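Transcriptional repressor PagR (Bacillus anthracis, PDB 2ZKZ) represses expression of the pagA and atxA genes as a dimeric DNA-binding transcription factor of the ArsR family. Local coordinates at residues V69-R74 with S82-K87; V33-K38 with I48-L53; P27-I32 with C63-K68. All coordinates share one frame; numbering follows the deposited sequence.

Contact 1. Residues V69-R74 with S82-K87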
loop_
_atom_site.group_PDB
_atom_site.type_symbol
_atom_site.label_atom_id
_atom_site.label_comp_id
_atom_site.label_asym_id
_atom_site.label_seq_id
_atom_site.Cartn_x
_atom_site.Cartn_y
_atom_site.Cartn_z
ATOM N N VAL A 69 -1.646 -11.282 1.195
ATOM C CA VAL A 69 -2.584 -10.516 0.394
ATOM C C VAL A 69 -3.695 -11.384 -0.188
ATOM O O VAL A 69 -4.852 -10.963 -0.258
ATOM C CB VAL A 69 -1.839 -9.820 -0.769
ATOM C CG1 VAL A 69 -2.814 -9.060 -1.645
ATOM C CG2 VAL A 69 -0.768 -8.898 -0.213
ATOM N N LEU A 70 -3.331 -12.599 -0.589
ATOM C CA LEU A 70 -4.268 -13.532 -1.202
ATOM C C LEU A 70 -4.432 -14.839 -0.434
ATOM O O LEU A 70 -3.547 -15.259 0.320
ATOM C CB LEU A 70 -3.804 -13.855 -2.627
ATOM C CG LEU A 70 -4.320 -13.038 -3.818
ATOM C CD1 LEU A 70 -4.708 -11.648 -3.408
ATOM C CD2 LEU A 70 -3.252 -13.026 -4.900
ATOM N N LYS A 71 -5.575 -15.480 -0.646
ATOM C CA LYS A 71 -5.869 -16.752 -0.010
ATOM C C LYS A 71 -5.819 -17.859 -1.064
ATOM O O LYS A 71 -6.400 -17.723 -2.142
ATOM C CB LYS A 71 -7.264 -16.715 0.622
ATOM C CG LYS A 71 -7.588 -17.939 1.463
ATOM C CD LYS A 71 -8.968 -17.834 2.079
ATOM C CE LYS A 71 -9.106 -18.767 3.275
ATOM N NZ LYS A 71 -8.573 -20.124 2.971
ATOM N N ARG A 72 -5.111 -18.940 -0.767
ATOM C CA ARG A 72 -5.048 -20.057 -1.691
ATOM C C ARG A 72 -6.130 -21.049 -1.262
ATOM O O ARG A 72 -6.251 -21.376 -0.081
ATOM C CB ARG A 72 -3.672 -20.729 -1.660
ATOM C CG ARG A 72 -3.555 -21.889 -2.635
ATOM C CD ARG A 72 -2.144 -22.460 -2.678
ATOM N NE ARG A 72 -1.710 -22.933 -1.368
ATOM C CZ ARG A 72 -0.485 -23.375 -1.104
ATOM N NH1 ARG A 72 0.429 -23.408 -2.063
ATOM N NH2 ARG A 72 -0.169 -23.772 0.119
ATOM N N ASN A 73 -6.918 -21.510 -2.229
ATOM C CA ASN A 73 -8.009 -22.445 -1.970
ATOM C C ASN A 73 -7.882 -23.688 -2.840
ATOM O O ASN A 73 -7.379 -23.634 -3.965
ATOM C CB ASN A 73 -9.359 -21.799 -2.290
ATOM C CG ASN A 73 -9.588 -20.507 -1.542
ATOM O OD1 ASN A 73 -10.089 -20.507 -0.421
ATOM N ND2 ASN A 73 -9.215 -19.388 -2.165
ATOM N N ARG A 74 -8.380 -24.799 -2.316
ATOM C CA ARG A 74 -8.360 -26.066 -3.014
ATOM C C ARG A 74 -9.788 -26.613 -3.125
ATOM O O ARG A 74 -10.557 -26.559 -2.170
ATOM C CB ARG A 74 -7.482 -27.052 -2.247
ATOM C CG ARG A 74 -7.712 -28.517 -2.591
ATOM C CD ARG A 74 -7.117 -28.897 -3.918
ATOM N NE ARG A 74 -5.654 -28.928 -3.902
ATOM C CZ ARG A 74 -4.918 -29.282 -4.952
ATOM N NH1 ARG A 74 -5.516 -29.631 -6.084
ATOM N NH2 ARG A 74 -3.592 -29.276 -4.883
ATOM N N SER A 82 -8.286 -16.222 -4.015
ATOM C CA SER A 82 -9.358 -15.313 -3.671
ATOM C C SER A 82 -8.839 -14.266 -2.695
ATOM O O SER A 82 -7.717 -14.367 -2.196
ATOM C CB SER A 82 -10.509 -16.086 -3.024
ATOM O OG SER A 82 -10.087 -16.688 -1.813
ATOM N N ILE A 83 -9.656 -13.253 -2.440
ATOM C CA ILE A 83 -9.292 -12.210 -1.488
ATOM C C ILE A 83 -10.176 -12.428 -0.264
ATOM O O ILE A 83 -11.403 -12.414 -0.378
ATOM C CB ILE A 83 -9.580 -10.795 -2.029
ATOM C CG1 ILE A 83 -8.802 -10.540 -3.320
ATOM C CG2 ILE A 83 -9.200 -9.757 -0.978
ATOM C CD1 ILE A 83 -9.254 -9.257 -4.040
ATOM N N ASN A 84 -9.565 -12.648 0.894
ATOM C CA ASN A 84 -10.344 -12.842 2.111
ATOM C C ASN A 84 -10.000 -11.794 3.180
ATOM O O ASN A 84 -10.624 -11.750 4.241
ATOM C CB ASN A 84 -10.134 -14.258 2.651
ATOM C CG ASN A 84 -8.964 -14.355 3.601
ATOM O OD1 ASN A 84 -7.888 -13.815 3.342
ATOM N ND2 ASN A 84 -9.167 -15.059 4.711
ATOM N N ASN A 85 -9.011 -10.950 2.890
ATOM C CA ASN A 85 -8.604 -9.890 3.811
ATOM C C ASN A 85 -9.376 -8.628 3.444
ATOM O O ASN A 85 -9.253 -8.109 2.329
ATOM C CB ASN A 85 -7.105 -9.617 3.692
ATOM C CG ASN A 85 -6.584 -8.712 4.797
ATOM O OD1 ASN A 85 -7.199 -7.701 5.133
ATOM N ND2 ASN A 85 -5.439 -9.073 5.363
ATOM N N PRO A 86 -10.191 -8.121 4.378
ATOM C CA PRO A 86 -11.000 -6.917 4.173
ATOM C C PRO A 86 -10.168 -5.708 3.747
ATOM O O PRO A 86 -10.597 -4.913 2.909
ATOM C CB PRO A 86 -11.649 -6.698 5.539
ATOM C CG PRO A 86 -11.707 -8.075 6.121
ATOM C CD PRO A 86 -10.361 -8.634 5.748
ATOM N N LYS A 87 -8.977 -5.573 4.326
ATOM C CA LYS A 87 -8.110 -4.445 4.003
ATOM C C LYS A 87 -7.678 -4.457 2.537
ATOM O O LYS A 87 -7.633 -3.409 1.881
ATOM C CB LYS A 87 -6.879 -4.442 4.913
ATOM C CG LYS A 87 -7.179 -4.147 6.373
ATOM C CD LYS A 87 -5.886 -3.906 7.150
ATOM C CE LYS A 87 -6.152 -3.493 8.591
ATOM N NZ LYS A 87 -6.831 -4.570 9.360
HETATM O O HOH W 1 -6.955 -12.123 1.103
#

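Contact 2. Residues V33-K38 with I48-L53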
loop_
_atom_site.group_PDB
_atom_site.type_symbol
_atom_site.label_atom_id
_atom_site.label_comp_id
_atom_site.label_asym_id
_atom_site.label_seq_id
_atom_site.Cartn_x
_atom_site.Cartn_y
_atom_site.Cartn_z
ATOM N N VAL A 33 -4.773 -8.560 -7.965
ATOM C CA VAL A 33 -5.776 -8.289 -6.940
ATOM C C VAL A 33 -7.054 -7.719 -7.549
ATOM O O VAL A 33 -8.163 -8.111 -7.168
ATOM C CB VAL A 33 -5.241 -7.308 -5.870
ATOM C CG1 VAL A 33 -6.344 -6.978 -4.870
ATOM C CG2 VAL A 33 -4.049 -7.924 -5.160
ATOM N N ASN A 34 -6.908 -6.787 -8.485
ATOM C CA ASN A 34 -8.076 -6.193 -9.136
ATOM C C ASN A 34 -8.904 -7.288 -9.832
ATOM O O ASN A 34 -10.129 -7.316 -9.735
ATOM C CB ASN A 34 -7.638 -5.158 -10.176
ATOM C CG ASN A 34 -8.804 -4.343 -10.704
ATOM O OD1 ASN A 34 -9.013 -4.239 -11.914
ATOM N ND2 ASN A 34 -9.573 -3.760 -9.794
ATOM N N GLU A 35 -8.222 -8.189 -10.533
ATOM C CA GLU A 35 -8.904 -9.275 -11.235
ATOM C C GLU A 35 -9.660 -10.196 -10.277
ATOM O O GLU A 35 -10.778 -10.625 -10.572
ATOM C CB GLU A 35 -7.903 -10.094 -12.049
ATOM C CG GLU A 35 -7.330 -9.380 -13.259
ATOM C CD GLU A 35 -8.394 -8.926 -14.243
ATOM O OE1 GLU A 35 -9.384 -9.659 -14.448
ATOM O OE2 GLU A 35 -8.230 -7.839 -14.830
ATOM N N LEU A 36 -9.048 -10.515 -9.140
ATOM C CA LEU A 36 -9.695 -11.372 -8.156
ATOM C C LEU A 36 -10.880 -10.647 -7.533
ATOM O O LEU A 36 -11.857 -11.265 -7.127
ATOM C CB LEU A 36 -8.700 -11.787 -7.071
ATOM C CG LEU A 36 -7.704 -12.845 -7.545
ATOM C CD1 LEU A 36 -6.609 -13.063 -6.499
ATOM C CD2 LEU A 36 -8.461 -14.141 -7.822
ATOM N N TYR A 37 -10.783 -9.326 -7.463
ATOM C CA TYR A 37 -11.857 -8.519 -6.914
ATOM C C TYR A 37 -13.056 -8.604 -7.859
ATOM O O TYR A 37 -14.203 -8.710 -7.422
ATOM C CB TYR A 37 -11.390 -7.066 -6.767
ATOM C CG TYR A 37 -12.504 -6.066 -6.596
ATOM C CD1 TYR A 37 -13.352 -6.114 -5.491
ATOM C CD2 TYR A 37 -12.729 -5.084 -7.560
ATOM C CE1 TYR A 37 -14.398 -5.210 -5.351
ATOM C CE2 TYR A 37 -13.772 -4.175 -7.430
ATOM C CZ TYR A 37 -14.601 -4.245 -6.327
ATOM O OH TYR A 37 -15.637 -3.349 -6.207
ATOM N N LYS A 38 -12.775 -8.578 -9.155
ATOM C CA LYS A 38 -13.813 -8.640 -10.177
ATOM C C LYS A 38 -14.362 -10.043 -10.437
ATOM O O LYS A 38 -15.565 -10.211 -10.628
ATOM C CB LYS A 38 -13.287 -8.052 -11.490
ATOM C CG LYS A 38 -13.019 -6.551 -11.439
ATOM C CD LYS A 38 -12.592 -6.010 -12.798
ATOM C CE LYS A 38 -11.269 -6.610 -13.251
ATOM N NZ LYS A 38 -10.926 -6.228 -14.649
ATOM N N ILE A 48 -2.806 -16.306 -15.686
ATOM C CA ILE A 48 -1.786 -16.203 -16.722
ATOM C C ILE A 48 -2.407 -15.688 -18.019
ATOM O O ILE A 48 -1.830 -14.839 -18.695
ATOM C CB ILE A 48 -1.124 -17.571 -16.980
ATOM C CG1 ILE A 48 -0.245 -17.945 -15.785
ATOM C CG2 ILE A 48 -0.313 -17.536 -18.277
ATOM C CD1 ILE A 48 0.277 -19.367 -15.825
ATOM N N GLN A 49 -3.591 -16.188 -18.354
ATOM C CA GLN A 49 -4.264 -15.774 -19.580
ATOM C C GLN A 49 -4.822 -14.352 -19.508
ATOM O O GLN A 49 -4.929 -13.675 -20.533
ATOM C CB GLN A 49 -5.381 -16.767 -19.936
ATOM C CG GLN A 49 -4.890 -18.215 -20.045
ATOM C CD GLN A 49 -5.887 -19.142 -20.720
ATOM O OE1 GLN A 49 -7.067 -19.167 -20.375
ATOM N NE2 GLN A 49 -5.408 -19.922 -21.681
ATOM N N ILE A 50 -5.181 -13.896 -18.309
ATOM C CA ILE A 50 -5.705 -12.541 -18.148
ATOM C C ILE A 50 -4.576 -11.515 -18.203
ATOM O O ILE A 50 -4.699 -10.477 -18.856
ATOM C CB ILE A 50 -6.449 -12.368 -16.808
ATOM C CG1 ILE A 50 -7.786 -13.110 -16.853
ATOM C CG2 ILE A 50 -6.674 -10.889 -16.520
ATOM C CD1 ILE A 50 -8.593 -12.982 -15.576
ATOM N N LEU A 51 -3.478 -11.816 -17.518
ATOM C CA LEU A 51 -2.326 -10.921 -17.473
ATOM C C LEU A 51 -1.392 -11.016 -18.677
ATOM O O LEU A 51 -0.627 -10.087 -18.944
ATOM C CB LEU A 51 -1.532 -11.164 -16.187
ATOM C CG LEU A 51 -2.033 -10.456 -14.923
ATOM C CD1 LEU A 51 -3.532 -10.635 -14.758
ATOM C CD2 LEU A 51 -1.286 -11.007 -13.727
ATOM N N LYS A 52 -1.448 -12.130 -19.399
ATOM C CA LYS A 52 -0.596 -12.318 -20.570
ATOM C C LYS A 52 0.872 -12.282 -20.158
ATOM O O LYS A 52 1.701 -11.658 -20.821
ATOM C CB LYS A 52 -0.859 -11.218 -21.609
ATOM C CG LYS A 52 -2.314 -11.081 -22.057
ATOM C CD LYS A 52 -2.834 -12.369 -22.672
ATOM C CE LYS A 52 -4.195 -12.164 -23.333
ATOM N NZ LYS A 52 -5.217 -11.630 -22.389
ATOM N N LEU A 53 1.191 -12.952 -19.059
ATOM C CA LEU A 53 2.560 -12.991 -18.564
ATOM C C LEU A 53 3.036 -14.431 -18.431
ATOM O O LEU A 53 2.230 -15.354 -18.346
ATOM C CB LEU A 53 2.643 -12.300 -17.202
ATOM C CG LEU A 53 2.407 -10.788 -17.169
ATOM C CD1 LEU A 53 2.214 -10.344 -15.729
ATOM C CD2 LEU A 53 3.583 -10.065 -17.812
#

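Contact 3. Residues P27-I32 with C63-K68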
loop_
_atom_site.group_PDB
_atom_site.type_symbol
_atom_site.label_atom_id
_atom_site.label_comp_id
_atom_site.label_asym_id
_atom_site.label_seq_id
_atom_site.Cartn_x
_atom_site.Cartn_y
_atom_site.Cartn_z
ATOM N N PRO A 27 2.981 -3.290 -9.894
ATOM C CA PRO A 27 1.944 -3.155 -10.923
ATOM C C PRO A 27 1.153 -4.424 -11.244
ATOM O O PRO A 27 -0.078 -4.424 -11.213
ATOM C CB PRO A 27 2.729 -2.649 -12.133
ATOM C CG PRO A 27 3.768 -1.801 -11.497
ATOM C CD PRO A 27 4.235 -2.654 -10.337
HETATM N N MSE A 28 1.857 -5.502 -11.558
HETATM C CA MSE A 28 1.186 -6.749 -11.903
HETATM C C MSE A 28 0.485 -7.384 -10.706
HETATM O O MSE A 28 -0.502 -8.102 -10.868
HETATM C CB MSE A 28 2.182 -7.719 -12.537
HETATM C CG MSE A 28 2.621 -7.291 -13.941
HETATM SE SE MSE A 28 1.119 -6.990 -15.156
HETATM C CE MSE A 28 1.010 -5.058 -15.034
ATOM N N ARG A 29 0.982 -7.118 -9.500
ATOM C CA ARG A 29 0.328 -7.651 -8.318
ATOM C C ARG A 29 -0.976 -6.897 -8.100
ATOM O O ARG A 29 -1.980 -7.481 -7.696
ATOM C CB ARG A 29 1.230 -7.534 -7.088
ATOM C CG ARG A 29 2.452 -8.431 -7.180
ATOM C CD ARG A 29 3.244 -8.429 -5.901
ATOM N NE ARG A 29 4.509 -9.139 -6.066
ATOM C CZ ARG A 29 5.405 -9.283 -5.102
ATOM N NH1 ARG A 29 5.171 -8.770 -3.900
ATOM N NH2 ARG A 29 6.541 -9.916 -5.347
ATOM N N LEU A 30 -0.974 -5.596 -8.367
ATOM C CA LEU A 30 -2.210 -4.841 -8.208
ATOM C C LEU A 30 -3.213 -5.333 -9.257
ATOM O O LEU A 30 -4.410 -5.397 -8.992
ATOM C CB LEU A 30 -1.954 -3.335 -8.352
ATOM C CG LEU A 30 -1.187 -2.710 -7.175
ATOM C CD1 LEU A 30 -0.878 -1.235 -7.459
ATOM C CD2 LEU A 30 -2.021 -2.846 -5.901
ATOM N N LYS A 31 -2.721 -5.686 -10.442
ATOM C CA LYS A 31 -3.588 -6.201 -11.498
ATOM C C LYS A 31 -4.236 -7.499 -11.038
ATOM O O LYS A 31 -5.430 -7.706 -11.226
ATOM C CB LYS A 31 -2.797 -6.501 -12.770
ATOM C CG LYS A 31 -2.538 -5.315 -13.663
ATOM C CD LYS A 31 -2.501 -5.758 -15.128
ATOM C CE LYS A 31 -3.844 -6.366 -15.535
ATOM N NZ LYS A 31 -3.925 -6.704 -16.984
ATOM N N ILE A 32 -3.431 -8.380 -10.457
ATOM C CA ILE A 32 -3.934 -9.660 -9.971
ATOM C C ILE A 32 -5.030 -9.433 -8.933
ATOM O O ILE A 32 -6.102 -10.032 -9.011
ATOM C CB ILE A 32 -2.790 -10.505 -9.361
ATOM C CG1 ILE A 32 -1.822 -10.923 -10.469
ATOM C CG2 ILE A 32 -3.354 -11.717 -8.627
ATOM C CD1 ILE A 32 -0.581 -11.684 -9.979
ATOM N N CYS A 63 3.186 -16.550 -5.203
ATOM C CA CYS A 63 3.931 -17.107 -4.082
ATOM C C CYS A 63 4.175 -16.034 -3.021
ATOM O O CYS A 63 3.951 -16.256 -1.834
ATOM C CB CYS A 63 5.263 -17.667 -4.577
ATOM S SG CYS A 63 6.247 -18.431 -3.291
ATOM N N LYS A 64 4.617 -14.861 -3.465
ATOM C CA LYS A 64 4.889 -13.746 -2.566
ATOM C C LYS A 64 3.614 -13.210 -1.891
ATOM O O LYS A 64 3.643 -12.787 -0.738
ATOM C CB LYS A 64 5.549 -12.615 -3.351
ATOM C CG LYS A 64 6.666 -11.897 -2.613
ATOM C CD LYS A 64 8.024 -12.479 -2.966
ATOM C CE LYS A 64 9.145 -11.638 -2.373
ATOM N NZ LYS A 64 10.485 -12.079 -2.852
HETATM N N MSE A 65 2.502 -13.238 -2.618
HETATM C CA MSE A 65 1.224 -12.730 -2.117
HETATM C C MSE A 65 0.439 -13.688 -1.223
HETATM O O MSE A 65 -0.292 -13.252 -0.330
HETATM C CB MSE A 65 0.341 -12.329 -3.299
HETATM C CG MSE A 65 1.045 -11.414 -4.294
HETATM SE SE MSE A 65 0.019 -11.070 -5.903
HETATM C CE MSE A 65 -0.073 -12.819 -6.652
ATOM N N ARG A 66 0.575 -14.987 -1.466
ATOM C CA ARG A 66 -0.162 -15.975 -0.686
ATOM C C ARG A 66 0.068 -15.890 0.817
ATOM O O ARG A 66 1.202 -15.923 1.283
ATOM C CB ARG A 66 0.170 -17.403 -1.149
ATOM C CG ARG A 66 -0.443 -18.449 -0.221
ATOM C CD ARG A 66 -0.200 -19.892 -0.642
ATOM N NE ARG A 66 1.213 -20.254 -0.665
ATOM C CZ ARG A 66 1.959 -20.232 -1.761
ATOM N NH1 ARG A 66 1.423 -19.862 -2.915
ATOM N NH2 ARG A 66 3.236 -20.583 -1.703
ATOM N N GLY A 67 -1.021 -15.801 1.574
ATOM C CA GLY A 67 -0.904 -15.749 3.019
ATOM C C GLY A 67 -0.866 -14.351 3.597
ATOM O O GLY A 67 -1.081 -14.163 4.791
ATOM N N LYS A 68 -0.590 -13.362 2.757
ATOM C CA LYS A 68 -0.529 -11.983 3.217
ATOM C C LYS A 68 -1.585 -11.149 2.514
ATOM O O LYS A 68 -2.329 -10.411 3.148
ATOM C CB LYS A 68 0.851 -11.385 2.928
ATOM C CG LYS A 68 1.995 -11.998 3.724
ATOM C CD LYS A 68 3.324 -11.343 3.365
ATOM C CE LYS A 68 4.463 -11.927 4.182
ATOM N NZ LYS A 68 5.774 -11.366 3.765
#

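Contact 1. Residues V69-R74 with S82-K87
Lys71 and Ser82 form an antiparallel hydrogen-bonded pair that closes the inner end of a beta hairpin. Lys71 N donates to Ser82 O over 2.9 Å and nearly straight (171° at the hydrogen); Ser82 N returns a longer, more bent bond to Lys71 O at 3.1 Å. The side chains of the pair share one face of the sheet, with Lys71 CB against Ser82 OG. Ser82 OG, held between its backbone N and carbonyl carbon (chi1 63°), accepts from Asn73 ND2 at 2.9 Å. That amide nitrogen also donates to Tyr80 O, so it ties the side chain of one strand to two residues of the other. Further along, the aliphatic chain of Lys71 runs across Asn84 at about a right angle, its CD 3.8 Å from Asn84 CG, while the amine leads away. Beneath the strand pair, Leu70 CD1 meets Ile83 CG1 at 4.2 Å, and both residues reach helix 27-39 through Leu36 and Val33 respectively. A water prolongs the pairing where direct bonds stop: it accepts from Asn84 N at 2.7 Å and donates to Val69 O at 2.8 Å and to Asn84 OD1. One residue on, Asn85 caps the last helix, its OD1 taking the N-H of Lys87, and helix 86-95 begins there, three loop residues after the strand. A two-stranded hairpin with its base packed on the helical core and a helix following it is the wing of a winged helix-turn-helix domain, as in the ArsR family.

Contact 2. Residues V33-K38 with I48-L53
The carboxylate of Glu35 is the flat group of this contact, and one of its faces rests on Ile50. Methyl CG2 of Ile50 stands almost directly over Glu35 CD, 3.5 Å away, so that it lies at similar distances from both oxygens. Towards the rim of the same face, Ile50 CD1 comes to 3.6 Å from Glu35 OE1. The opposite side belongs to Lys38, one helical turn on: its NZ makes a salt bridge to Glu35 OE2 at 3.1 Å, approaching from 45° out of the carboxylate plane. The carboxylate thus has a methyl over one face and an ammonium group beyond OE2 on the other side of its plane, and the lysine would probably help to keep it charged beside so apolar a neighbour. The chain of Glu35 bends at chi2 (-58°), which places CD beside Ile50, and the rotation about CG-CD turns the carboxylate face to the methyl. On Ile50, CG2 points anti to the backbone N, which leaves this branch foremost toward the glutamate. Leu51 adds a looser touch, CD1 lying 4.3 Å from Glu35 CG; it also packs on Ile32, one turn before Glu35 on helix 27-39. The backbones stay apart, with Glu35 CA and Ile50 CA 8.3 Å from each other. Just beyond, Lys52 ends the helix with a positive phi of 61° and turns its NZ back onto Gln49 O at 2.8 Å. Helix 44-51, the first helix of the predicted helix-turn-helix, leans its last turn on the middle of helix 27-39. His39 of that helix also touches Ile50, Val58 of helix 55-65 packs on Ile48 and Leu53, and helix 86-95 covers another flank of helix 27-39 at Val33 and Asn34.

Contact 3. Residues P27-I32 with C63-K68
Lys64 and Met65, in the last turn of helix 55-65, pack on Arg29 and Ile32 of helix 27-39, joining the second helix of the predicted helix-turn-helix to the core of the winged-helix domain. Lys64 lays its aliphatic part on the arginine: CB sits over one face of the guanidinium, and CG comes to 3.4 Å from Arg29 NH2. A bend at chi2 (95°) carries the amine away, so NZ stays 5.1 Å from Arg29 NH2. The arginine is extended from CG to NE and anchored at its far end, where NH1 donates to Thr23 O of helix 14-24.

Met65, a selenomethionine, is buried against both residues. Its CG stands beside the backbone N (chi1 -51°), which directs the chain toward helix 27-39. SE lies against the methylene root of Arg29, 3.8 Å from Arg29 CG, and a turn about the CG-SE bond swings CE onto Ile32, 3.6 Å from Ile32 CD1. Leu70 touches both Met65 and Ile32. At Arg66 the chain leaves the helix. Gly67 then takes a positive phi, an angle that favours glycine. Lys68 NZ forms a salt bridge with Glu19 of helix 14-24, and the turn closes with Lys68 N donating to Met65 O at 3.1 Å.

Helix 27-39 carries both helices of the predicted helix-turn-helix: its first half receives 63-68 in contact 3, its second half 48-53 in contact 2, with centres about 10 Å apart. The two meet where Leu51 CD2 packs on Ile32 CG1 at 3.3 Å. Contact 1, the base of the wing, has its centre about 10 Å from that of contact 3 and about 14 Å from that of contact 2. Leu70 bridges it to both: Leu70 CG lies 3.5 Å from Leu36 CD1, and Leu70 N is probably hydrogen-bonded to Met65 O at 3.1 Å. Pro27, Met28, Leu30 and Lys31 of contact 3 pack on the second subunit, as part of the dimer interface.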